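Putative chorismate mutase (Yersinia pestis biovar Microtus str. 91001, PDB 2GBB) catalyses the Claisen rearrangement of chorismate to prephenate as a secreted, all-helical chorismate mutase, and may play some part in pathogenicity. Local coordinates at residues E12-S15 with Y16-D19; R34-E37 with E38-N42; Q110-E113 with E114-C118; A127-I130 with N131-Q135. All coordinates share one frame; numbering follows the deposited sequence. Where two conformers were deposited one is given.

Contact 1 (E12-S15 with Y16-D19); sequences ERLS and YMKD. With SO4 (sulfate ion), chain F.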
loop_
_atom_site.group_PDB
_atom_site.type_symbol
_atom_site.label_atom_id
_atom_site.label_comp_id
_atom_site.label_asym_id
_atom_site.label_seq_id
_atom_site.Cartn_x
_atom_site.Cartn_y
_atom_site.Cartn_z
ATOM N N GLU A 12 0.022 2.144 20.392
ATOM C CA GLU A 12 -1.344 1.596 20.500
ATOM C C GLU A 12 -2.311 2.221 19.499
ATOM O O GLU A 12 -3.158 1.519 18.956
ATOM C CB GLU A 12 -1.901 1.800 21.922
ATOM C CG GLU A 12 -1.111 1.134 23.089
ATOM C CD GLU A 12 -1.278 1.883 24.429
ATOM O OE1 GLU A 12 -0.343 1.877 25.284
ATOM O OE2 GLU A 12 -2.351 2.491 24.626
ATOM N N ARG A 13 -2.205 3.534 19.259
ATOM C CA ARG A 13 -3.017 4.166 18.192
ATOM C C ARG A 13 -2.804 3.415 16.840
ATOM O O ARG A 13 -3.744 3.018 16.162
ATOM C CB ARG A 13 -2.679 5.656 18.057
ATOM C CG ARG A 13 -3.755 6.452 17.224
ATOM C CD ARG A 13 -3.563 7.981 17.244
ATOM N NE ARG A 13 -4.646 8.636 16.508
ATOM C CZ ARG A 13 -4.719 8.731 15.177
ATOM N NH1 ARG A 13 -3.738 8.258 14.412
ATOM N NH2 ARG A 13 -5.789 9.308 14.609
ATOM N N LEU A 14 -1.547 3.186 16.500
ATOM C CA LEU A 14 -1.180 2.569 15.218
ATOM C C LEU A 14 -1.548 1.058 15.147
ATOM O O LEU A 14 -1.705 0.504 14.078
ATOM C CB LEU A 14 0.326 2.819 14.933
ATOM C CG LEU A 14 0.800 4.235 14.556
ATOM C CD1 LEU A 14 2.343 4.325 14.539
ATOM C CD2 LEU A 14 0.280 4.645 13.177
ATOM N N SER A 15 -1.763 0.404 16.292
ATOM C CA SER A 15 -2.219 -1.015 16.292
ATOM C C SER A 15 -3.647 -1.218 15.714
ATOM O O SER A 15 -4.011 -2.315 15.412
ATOM C CB SER A 15 -2.168 -1.616 17.705
ATOM O OG SER A 15 -3.110 -0.941 18.523
ATOM N N TYR A 16 -4.448 -0.170 15.612
ATOM C CA TYR A 16 -5.788 -0.218 15.025
ATOM C C TYR A 16 -5.837 -0.099 13.506
ATOM O O TYR A 16 -6.886 -0.207 12.917
ATOM C CB TYR A 16 -6.669 0.893 15.630
ATOM C CG TYR A 16 -7.013 0.544 17.045
ATOM C CD1 TYR A 16 -7.898 -0.508 17.308
ATOM C CD2 TYR A 16 -6.407 1.194 18.126
ATOM C CE1 TYR A 16 -8.180 -0.921 18.623
ATOM C CE2 TYR A 16 -6.714 0.804 19.462
ATOM C CZ TYR A 16 -7.585 -0.258 19.685
ATOM O OH TYR A 16 -7.882 -0.686 20.987
HETATM N N MSE A 17 -4.713 0.155 12.870
HETATM C CA MSE A 17 -4.747 0.548 11.465
HETATM C C MSE A 17 -4.903 -0.634 10.516
HETATM O O MSE A 17 -5.376 -0.485 9.375
HETATM C CB MSE A 17 -3.509 1.365 11.141
HETATM C CG MSE A 17 -3.468 2.675 11.935
HETATM SE SE MSE A 17 -5.104 3.710 11.712
HETATM C CE MSE A 17 -4.687 4.979 13.040
ATOM N N LYS A 18 -4.545 -1.818 11.008
ATOM C CA LYS A 18 -4.864 -3.042 10.279
ATOM C C LYS A 18 -6.379 -3.156 10.141
ATOM O O LYS A 18 -6.848 -3.451 9.052
ATOM C CB LYS A 18 -4.247 -4.305 10.902
ATOM C CG LYS A 18 -4.515 -5.578 10.039
ATOM C CD LYS A 18 -4.215 -6.841 10.819
ATOM C CE LYS A 18 -4.315 -8.118 9.951
ATOM N NZ LYS A 18 -3.725 -9.250 10.776
ATOM N N ASP A 19 -7.144 -2.883 11.203
ATOM C CA ASP A 19 -8.612 -2.914 11.067
ATOM C C ASP A 19 -9.145 -1.891 10.084
ATOM O O ASP A 19 -10.123 -2.193 9.378
ATOM C CB ASP A 19 -9.302 -2.647 12.387
ATOM C CG ASP A 19 -9.210 -3.850 13.331
ATOM O OD1 ASP A 19 -9.849 -4.864 13.061
ATOM O OD2 ASP A 19 -8.455 -3.781 14.293
HETATM S S SO4 F . -0.285 -9.212 11.583
HETATM O O1 SO4 F . -0.784 -8.357 10.524
HETATM O O2 SO4 F . -1.348 -9.400 12.560
HETATM O O3 SO4 F . 0.110 -10.501 11.015
HETATM O O4 SO4 F . 0.883 -8.615 12.219
HETATM O O HOH W 1 -1.905 -1.863 12.798
HETATM O O HOH W 2 -5.926 -3.544 13.910
#

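Contact 2 (R34-E37 with E38-N42); sequences RIQE and EKVIN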
loop_
_atom_site.group_PDB
_atom_site.type_symbol
_atom_site.label_atom_id
_atom_site.label_comp_id
_atom_site.label_asym_id
_atom_site.label_seq_id
_atom_site.Cartn_x
_atom_site.Cartn_y
_atom_site.Cartn_z
ATOM N N ARG A 34 -9.125 12.617 2.448
ATOM C CA ARG A 34 -8.762 13.925 2.957
ATOM C C ARG A 34 -9.803 14.557 3.832
ATOM O O ARG A 34 -9.473 15.321 4.745
ATOM C CB ARG A 34 -8.449 14.890 1.815
ATOM C CG ARG A 34 -7.062 14.602 1.239
ATOM C CD ARG A 34 -6.722 15.407 -0.013
ATOM N NE ARG A 34 -5.267 15.267 -0.205
ATOM C CZ ARG A 34 -4.474 16.140 -0.817
ATOM N NH1 ARG A 34 -4.951 17.240 -1.386
ATOM N NH2 ARG A 34 -3.175 15.903 -0.862
ATOM N N ILE A 35 -11.066 14.224 3.574
ATOM C CA ILE A 35 -12.117 14.673 4.463
ATOM C C ILE A 35 -11.881 14.140 5.851
ATOM O O ILE A 35 -11.926 14.903 6.842
ATOM C CB ILE A 35 -13.509 14.272 3.944
ATOM C CG1 ILE A 35 -13.750 14.833 2.512
ATOM C CG2 ILE A 35 -14.641 14.776 4.939
ATOM C CD1 ILE A 35 -13.483 16.364 2.338
ATOM N N GLN A 36 -11.670 12.819 5.936
ATOM C CA GLN A 36 -11.395 12.183 7.244
ATOM C C GLN A 36 -10.105 12.774 7.879
ATOM O O GLN A 36 -10.028 12.977 9.098
ATOM C CB GLN A 36 -11.235 10.654 7.069
ATOM C CG GLN A 36 -10.887 9.863 8.394
ATOM C CD GLN A 36 -11.922 10.013 9.540
ATOM O OE1 GLN A 36 -13.164 10.378 9.221
ATOM N NE2 GLN A 36 -11.583 9.774 10.703
ATOM N N GLU A 37 -9.094 13.029 7.070
ATOM C CA GLU A 37 -7.817 13.568 7.613
ATOM C C GLU A 37 -8.013 14.965 8.185
ATOM O O GLU A 37 -7.565 15.241 9.281
ATOM C CB GLU A 37 -6.722 13.554 6.543
ATOM C CG GLU A 37 -6.432 12.142 6.017
ATOM C CD GLU A 37 -5.396 12.147 4.898
ATOM O OE1 GLU A 37 -4.909 13.260 4.510
ATOM O OE2 GLU A 37 -5.043 11.038 4.409
ATOM N N GLU A 38 -8.722 15.847 7.481
ATOM C CA GLU A 38 -8.973 17.196 8.052
ATOM C C GLU A 38 -9.768 17.131 9.359
ATOM O O GLU A 38 -9.565 17.933 10.300
ATOM C CB GLU A 38 -9.706 18.114 7.037
ATOM C CG GLU A 38 -8.917 18.341 5.778
ATOM C CD GLU A 38 -7.616 19.103 6.079
ATOM O OE1 GLU A 38 -7.682 20.258 6.535
ATOM O OE2 GLU A 38 -6.533 18.557 5.847
ATOM N N LYS A 39 -10.699 16.183 9.413
ATOM C CA LYS A 39 -11.524 15.983 10.603
ATOM C C LYS A 39 -10.633 15.579 11.811
ATOM O O LYS A 39 -10.752 16.121 12.897
ATOM C CB LYS A 39 -12.610 14.929 10.269
ATOM C CG LYS A 39 -13.643 14.712 11.330
ATOM C CD LYS A 39 -14.478 13.428 11.066
ATOM C CE LYS A 39 -15.135 13.046 12.431
ATOM N NZ LYS A 39 -16.458 12.386 12.221
ATOM N N VAL A 40 -9.706 14.665 11.579
ATOM C CA VAL A 40 -8.822 14.158 12.616
ATOM C C VAL A 40 -7.907 15.288 13.082
ATOM O O VAL A 40 -7.715 15.490 14.281
ATOM C CB VAL A 40 -8.009 12.955 12.043
ATOM C CG1 VAL A 40 -6.705 12.695 12.839
ATOM C CG2 VAL A 40 -8.890 11.692 11.967
ATOM N N ILE A 41 -7.388 16.062 12.116
ATOM C CA ILE A 41 -6.553 17.236 12.376
ATOM C C ILE A 41 -7.330 18.312 13.131
ATOM O O ILE A 41 -6.850 18.823 14.154
ATOM C CB ILE A 41 -5.920 17.802 11.059
ATOM C CG1 ILE A 41 -4.980 16.757 10.425
ATOM C CG2 ILE A 41 -5.199 19.169 11.324
ATOM C CD1 ILE A 41 -4.451 17.173 9.003
ATOM N N ASN A 42 -8.515 18.669 12.644
ATOM C CA ASN A 42 -9.323 19.702 13.321
ATOM C C ASN A 42 -9.687 19.336 14.787
ATOM O O ASN A 42 -9.577 20.191 15.678
ATOM C CB ASN A 42 -10.619 20.044 12.526
ATOM C CG ASN A 42 -11.592 20.963 13.311
ATOM O OD1 ASN A 42 -11.421 22.180 13.346
ATOM N ND2 ASN A 42 -12.630 20.370 13.914
HETATM O O HOH W 3 -5.622 16.120 4.077
#

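Contact 3 (Q110-E113 with E114-C118); sequences QIAE and ELKTC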
loop_
_atom_site.group_PDB
_atom_site.type_symbol
_atom_site.label_atom_id
_atom_site.label_comp_id
_atom_site.label_asym_id
_atom_site.label_seq_id
_atom_site.Cartn_x
_atom_site.Cartn_y
_atom_site.Cartn_z
ATOM N N GLN A 110 -0.843 13.331 27.450
ATOM C CA GLN A 110 0.457 12.917 27.928
ATOM C C GLN A 110 1.584 13.876 27.532
ATOM O O GLN A 110 2.504 14.163 28.338
ATOM C CB GLN A 110 0.759 11.507 27.422
ATOM C CG GLN A 110 1.960 10.828 28.092
ATOM C CD GLN A 110 1.885 10.836 29.617
ATOM O OE1 GLN A 110 0.859 10.511 30.198
ATOM N NE2 GLN A 110 2.979 11.206 30.258
ATOM N N ILE A 111 1.565 14.323 26.283
ATOM C CA ILE A 111 2.526 15.332 25.827
ATOM C C ILE A 111 2.438 16.648 26.630
ATOM O O ILE A 111 3.473 17.218 27.015
ATOM C CB ILE A 111 2.378 15.636 24.306
ATOM C CG1 ILE A 111 2.968 14.484 23.470
ATOM C CG2 ILE A 111 3.117 16.920 23.953
ATOM C CD1 ILE A 111 2.617 14.547 21.932
ATOM N N ALA A 112 1.219 17.124 26.872
ATOM C CA ALA A 112 1.011 18.359 27.631
ATOM C C ALA A 112 1.588 18.189 29.037
ATOM O O ALA A 112 2.416 18.976 29.465
ATOM C CB ALA A 112 -0.488 18.716 27.710
ATOM N N GLU A 113 1.150 17.150 29.748
ATOM C CA GLU A 113 1.726 16.805 31.049
ATOM C C GLU A 113 3.282 16.825 31.011
ATOM O O GLU A 113 3.939 17.557 31.789
ATOM C CB GLU A 113 1.178 15.447 31.518
ATOM C CG GLU A 113 1.398 15.124 33.020
ATOM C CD GLU A 113 2.509 14.058 33.267
ATOM O OE1 GLU A 113 3.603 14.171 32.671
ATOM O OE2 GLU A 113 2.283 13.106 34.075
ATOM N N GLU A 114 3.874 16.062 30.097
ATOM C CA GLU A 114 5.325 15.957 30.042
ATOM C C GLU A 114 6.026 17.280 29.809
ATOM O O GLU A 114 7.070 17.558 30.395
ATOM C CB GLU A 114 5.756 14.929 28.993
ATOM C CG GLU A 114 5.308 13.505 29.389
ATOM C CD GLU A 114 6.122 12.403 28.737
ATOM O OE1 GLU A 114 7.249 12.677 28.263
ATOM O OE2 GLU A 114 5.635 11.256 28.696
ATOM N N LEU A 115 5.469 18.069 28.903
ATOM C CA LEU A 115 5.991 19.384 28.549
ATOM C C LEU A 115 5.986 20.321 29.755
ATOM O O LEU A 115 6.895 21.159 29.886
ATOM C CB LEU A 115 5.140 20.003 27.435
ATOM C CG LEU A 115 5.689 20.159 26.011
ATOM C CD1 LEU A 115 6.914 19.295 25.645
ATOM C CD2 LEU A 115 4.556 20.104 24.967
ATOM N N LYS A 116 4.946 20.207 30.587
ATOM C CA LYS A 116 4.832 20.984 31.835
ATOM C C LYS A 116 5.843 20.508 32.901
ATOM O O LYS A 116 6.574 21.310 33.477
ATOM C CB LYS A 116 3.396 20.916 32.386
ATOM C CG LYS A 116 2.375 21.584 31.479
ATOM C CD LYS A 116 0.908 21.098 31.683
ATOM C CE LYS A 116 -0.023 21.989 30.868
ATOM N NZ LYS A 116 -1.486 21.633 30.909
ATOM N N THR A 117 5.911 19.195 33.100
ATOM C CA THR A 117 6.597 18.572 34.238
ATOM C C THR A 117 8.026 18.066 33.980
ATOM O O THR A 117 8.794 17.882 34.922
ATOM C CB THR A 117 5.722 17.405 34.775
ATOM O OG1 THR A 117 4.471 17.927 35.244
ATOM C CG2 THR A 117 6.409 16.649 35.924
ATOM N N CYS A 118 8.394 17.819 32.731
ATOM C CA CYS A 118 9.648 17.114 32.470
ATOM C C CYS A 118 10.678 17.949 31.740
ATOM O O CYS A 118 10.336 18.925 31.055
ATOM C CB CYS A 118 9.393 15.816 31.679
ATOM S SG CYS A 118 8.094 14.786 32.392
#

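Contact 4 (A127-I130 with N131-Q135); sequences AHFI and NTIRQ. With SO4 (sulfate ion), chain H.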
loop_
_atom_site.group_PDB
_atom_site.type_symbol
_atom_site.label_atom_id
_atom_site.label_comp_id
_atom_site.label_asym_id
_atom_site.label_seq_id
_atom_site.Cartn_x
_atom_site.Cartn_y
_atom_site.Cartn_z
ATOM N N ALA A 127 15.759 6.751 19.925
ATOM C CA ALA A 127 15.932 5.304 20.056
ATOM C C ALA A 127 14.818 4.659 20.863
ATOM O O ALA A 127 14.433 3.518 20.612
ATOM C CB ALA A 127 17.265 5.013 20.703
ATOM N N HIS A 128 14.325 5.385 21.855
ATOM C CA HIS A 128 13.167 4.953 22.586
ATOM C C HIS A 128 11.932 4.839 21.684
ATOM O O HIS A 128 11.207 3.853 21.766
ATOM C CB HIS A 128 12.883 5.892 23.761
ATOM C CG HIS A 128 11.759 5.426 24.631
ATOM N ND1 HIS A 128 11.844 4.286 25.408
ATOM C CD2 HIS A 128 10.524 5.940 24.842
ATOM C CE1 HIS A 128 10.706 4.123 26.064
ATOM N NE2 HIS A 128 9.884 5.109 25.732
ATOM N N PHE A 129 11.704 5.835 20.822
ATOM C CA PHE A 129 10.582 5.799 19.880
ATOM C C PHE A 129 10.673 4.602 18.945
ATOM O O PHE A 129 9.724 3.815 18.821
ATOM C CB PHE A 129 10.500 7.108 19.076
ATOM C CG PHE A 129 9.537 8.110 19.653
ATOM C CD1 PHE A 129 9.664 8.545 20.969
ATOM C CD2 PHE A 129 8.500 8.638 18.873
ATOM C CE1 PHE A 129 8.773 9.492 21.491
ATOM C CE2 PHE A 129 7.604 9.579 19.404
ATOM C CZ PHE A 129 7.744 9.999 20.695
ATOM N N ILE A 130 11.820 4.432 18.306
ATOM C CA ILE A 130 12.014 3.238 17.473
ATOM C C ILE A 130 11.721 1.908 18.205
ATOM O O ILE A 130 10.951 1.074 17.715
ATOM C CB ILE A 130 13.419 3.203 16.837
ATOM C CG1 ILE A 130 13.605 4.410 15.902
ATOM C CG2 ILE A 130 13.664 1.822 16.137
ATOM C CD1 ILE A 130 12.809 4.319 14.601
ATOM N N ASN A 131 12.314 1.724 19.376
ATOM C CA ASN A 131 12.169 0.467 20.115
ATOM C C ASN A 131 10.759 0.237 20.647
ATOM O O ASN A 131 10.387 -0.913 20.952
ATOM C CB ASN A 131 13.187 0.394 21.277
ATOM C CG ASN A 131 14.654 0.361 20.794
ATOM O OD1 ASN A 131 14.949 0.042 19.624
ATOM N ND2 ASN A 131 15.580 0.697 21.702
ATOM N N THR A 132 9.980 1.320 20.754
ATOM C CA THR A 132 8.662 1.268 21.393
ATOM C C THR A 132 7.555 1.245 20.353
ATOM O O THR A 132 6.538 0.591 20.532
ATOM C CB THR A 132 8.411 2.490 22.328
ATOM O OG1 THR A 132 9.504 2.633 23.230
ATOM C CG2 THR A 132 7.107 2.333 23.117
ATOM N N ILE A 133 7.736 2.002 19.281
ATOM C CA ILE A 133 6.719 2.044 18.259
ATOM C C ILE A 133 7.145 1.036 17.196
ATOM O O ILE A 133 7.912 1.351 16.296
ATOM C CB ILE A 133 6.534 3.473 17.676
ATOM C CG1 ILE A 133 6.214 4.481 18.800
ATOM C CG2 ILE A 133 5.407 3.468 16.653
ATOM C CD1 ILE A 133 6.534 5.922 18.464
ATOM N N ARG A 134 6.687 -0.200 17.375
ATOM C CA ARG A 134 6.905 -1.274 16.415
ATOM C C ARG A 134 5.568 -1.943 16.077
ATOM O O ARG A 134 4.839 -2.381 16.966
ATOM C CB ARG A 134 7.939 -2.321 16.914
ATOM C CG ARG A 134 8.291 -2.366 18.406
ATOM C CD ARG A 134 9.454 -3.404 18.692
ATOM N NE ARG A 134 9.132 -4.798 18.296
ATOM C CZ ARG A 134 9.671 -5.448 17.253
ATOM N NH1 ARG A 134 10.597 -4.860 16.491
ATOM N NH2 ARG A 134 9.288 -6.698 16.963
ATOM N N GLN A 135 5.227 -1.965 14.798
ATOM C CA GLN A 135 4.026 -2.655 14.322
ATOM C C GLN A 135 4.415 -3.303 12.990
ATOM O O GLN A 135 5.298 -2.814 12.274
ATOM C CB GLN A 135 2.825 -1.707 14.060
ATOM C CG GLN A 135 2.164 -0.932 15.228
ATOM C CD GLN A 135 1.448 -1.820 16.248
ATOM O OE1 GLN A 135 0.800 -2.833 15.905
ATOM N NE2 GLN A 135 1.564 -1.440 17.524
HETATM S S SO4 H . 14.694 2.131 24.871
HETATM O O1 SO4 H . 15.424 3.388 25.064
HETATM O O2 SO4 H . 14.192 1.679 26.179
HETATM O O3 SO4 H . 13.550 2.355 24.005
HETATM O O4 SO4 H . 15.544 1.115 24.254
#

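Contact 1 (E12-S15 with Y16-D19)
The ring of Tyr16 has Ser15 OG over one face and the carbonyl oxygen of Arg13 near its plane at an edge, while Glu12 O approaches obliquely and comes within 3.4 Å of Tyr16 CD2. The guanidinium of Arg13 meets the methyl of Met17, a selenomethionine, at an oblique angle, with NH1 3.7 Å from CE. A bend at chi2 (-54°) folds the Met17 chain back to bring its methyl there. Between helices 7-14 and 17-26 the chain makes a type I beta turn from Leu14 to Met17, closed by Met17 N donating to Leu14 O at 3.3 Å. A weak bond from Tyr16 N to Arg13 O accompanies it. Two waters continue the backbone pairing round the kink: one donates to Leu14 O and accepts from Lys18 N, the other joins Ser15 O to Asp19 N and to Asp19 OD2, the last at 2.6 Å. Beyond the turn the extended Lys18 chain carries NZ to the salt-bridge partner Glu85 and to two oxygens of a sulfate, at 3.0 Å from O2. Arg13, probably a substrate-binding residue, hydrogen-bonds through NH1 to a citrate, itself probably from the crystallisation liquor, and packs on helices 93-117 and 55-82.

Contact 2 (R34-E37 with E38-N42)
Glu38 N, Lys39 N, Val40 N and Ile41 N donate in regular alpha-helical steps to the carbonyls of Arg34, Ile35, Gln36 and Glu37, with Glu38 N to Arg34 O at 2.9 Å. On this scaffold Gln36 reaches forward along the helix. Although its side chain sets off away from the next turn, CG sits trans to the backbone N and a bend at chi2 (59°) swings the amide back over it. The amide then meets two neighbours: NE2 lies 3.5 Å from Val40 CG2, and OE1 lies 3.8 Å from the aliphatic CD of Lys39. The same valine methyl comes 3.3 Å from Gln36 O, so one branch of Val40 touches both the carbonyl and the amide of that residue. On another side of the helix a water donates to Glu37 OE1 and to Glu38 OE2, bridging two carboxylates whose oxygens stand 5.7 Å apart; this probably eases their mutual repulsion. The other carboxylate oxygen of Glu37, OE2, forms a salt bridge with Lys70, probably a substrate-binding residue. Gln36, Lys39 and Glu38 lie toward the surface of helix 34-50, whereas Glu37, Val40 and Ile41 rest on helix 55-82, against Ile66, Met62 and Lys59.

Contact 3 (Q110-E113 with E114-C118)
Gln110 NE2 donates to Glu114 OE2 at 3.1 Å, an i to i+4 side-chain bond on the last turns of helix 93-117, shortly before the disulfide-bonded Cys118. The bond runs close to the amide plane of Gln110 and uses the anti lone pair of the carboxylate oxygen, with the two flat groups turned 70° against each other. Glu114 is buried, and both of its oxygens are engaged: OE2 also accepts from Gln5 N, its strongest partner, and OE1 accepts from Gly4 N. The carboxylate thus anchors the N-terminal loop around Gly4 and Gln5, which the disulfide from Cys118 to Cys3 fastens covalently to the same helix end. Along the backbone the carbonyls of Gln110, Ile111, Ala112 and Glu113 each take an N-H from four residues on, ending with Thr117 N to Glu113 O at 2.9 Å; Cys118 N closes the last turn on Glu114 O at 2.7 Å. Lys116 NZ hydrogen-bonds to Leu51 O, and the extended Lys116 chain starts with CG 3.3 Å from Ala112 O. Ile111 and Leu115, one turn apart, run alongside each other, Ile111 CG2 meeting Leu115 CD2 at 3.6 Å.

Contact 4 (A127-I130 with N131-Q135)
Phe129 and Ile133 form the tight side of this helix end, lying alongside each other with Ile133 CD1 3.4 Å from Phe129 CD2. Around the pair, Phe147 meets the Phe129 ring edge-to-face, Phe150 adds a third ring, and from helix 7-14 Ile10 touches both side chains and Leu14 touches Ile133. Phe129 O takes two N-H groups, from Ile133 N at 2.7 Å, nearly straight on, and from Thr132 N, well above the carbonyl plane, just where Ile133 leaves helical geometry. Thr132 OG1, placed beside its own backbone N (chi1 -51°), donates to His128 O at 2.6 Å. That hydroxyl oxygen also stands 3.4 Å above the plane of the His128 imidazole, over the centre of one face. The looser, more solvent-facing part carries His128 and the exposed Asn131, which are joined by a sulfate rather than by protein atoms. His128 ND1 donates to its O3 at 2.9 Å, and Asn131 ND2 donates to its O4 at 2.6 Å. Although the ion probably comes from the crystallisation liquor, its bonds indicate that the N-H groups of His128 and Asn131 can together take an anion here; a nearby sulfate would be expected to stabilise a protonated imidazole.

Four local contacts sample different helices of one all-helical chain. Contact 1 is the link between two others: Arg13 NH2 lies 3.9 Å from Val40 CG1 of contact 2, and Leu14 CD1 lies 3.8 Å from Ile133 CG2 of contact 4, where Ser15 CA also meets Gln135 OE1 at 3.5 Å. Contacts 1 and 2 both border the probable substrate site, through Arg13 and through Glu37, which is paired with Lys70; a citrate lies close to both side chains. Contact 4 stands farther back: the side chain of Ile133 is about 7 Å from that of Ile72 and about 8 Å from that of Arg13. Contact 3 touches none of the others, with its nearest atoms about 7 Å from contact 4 and about 10 Å from contact 1.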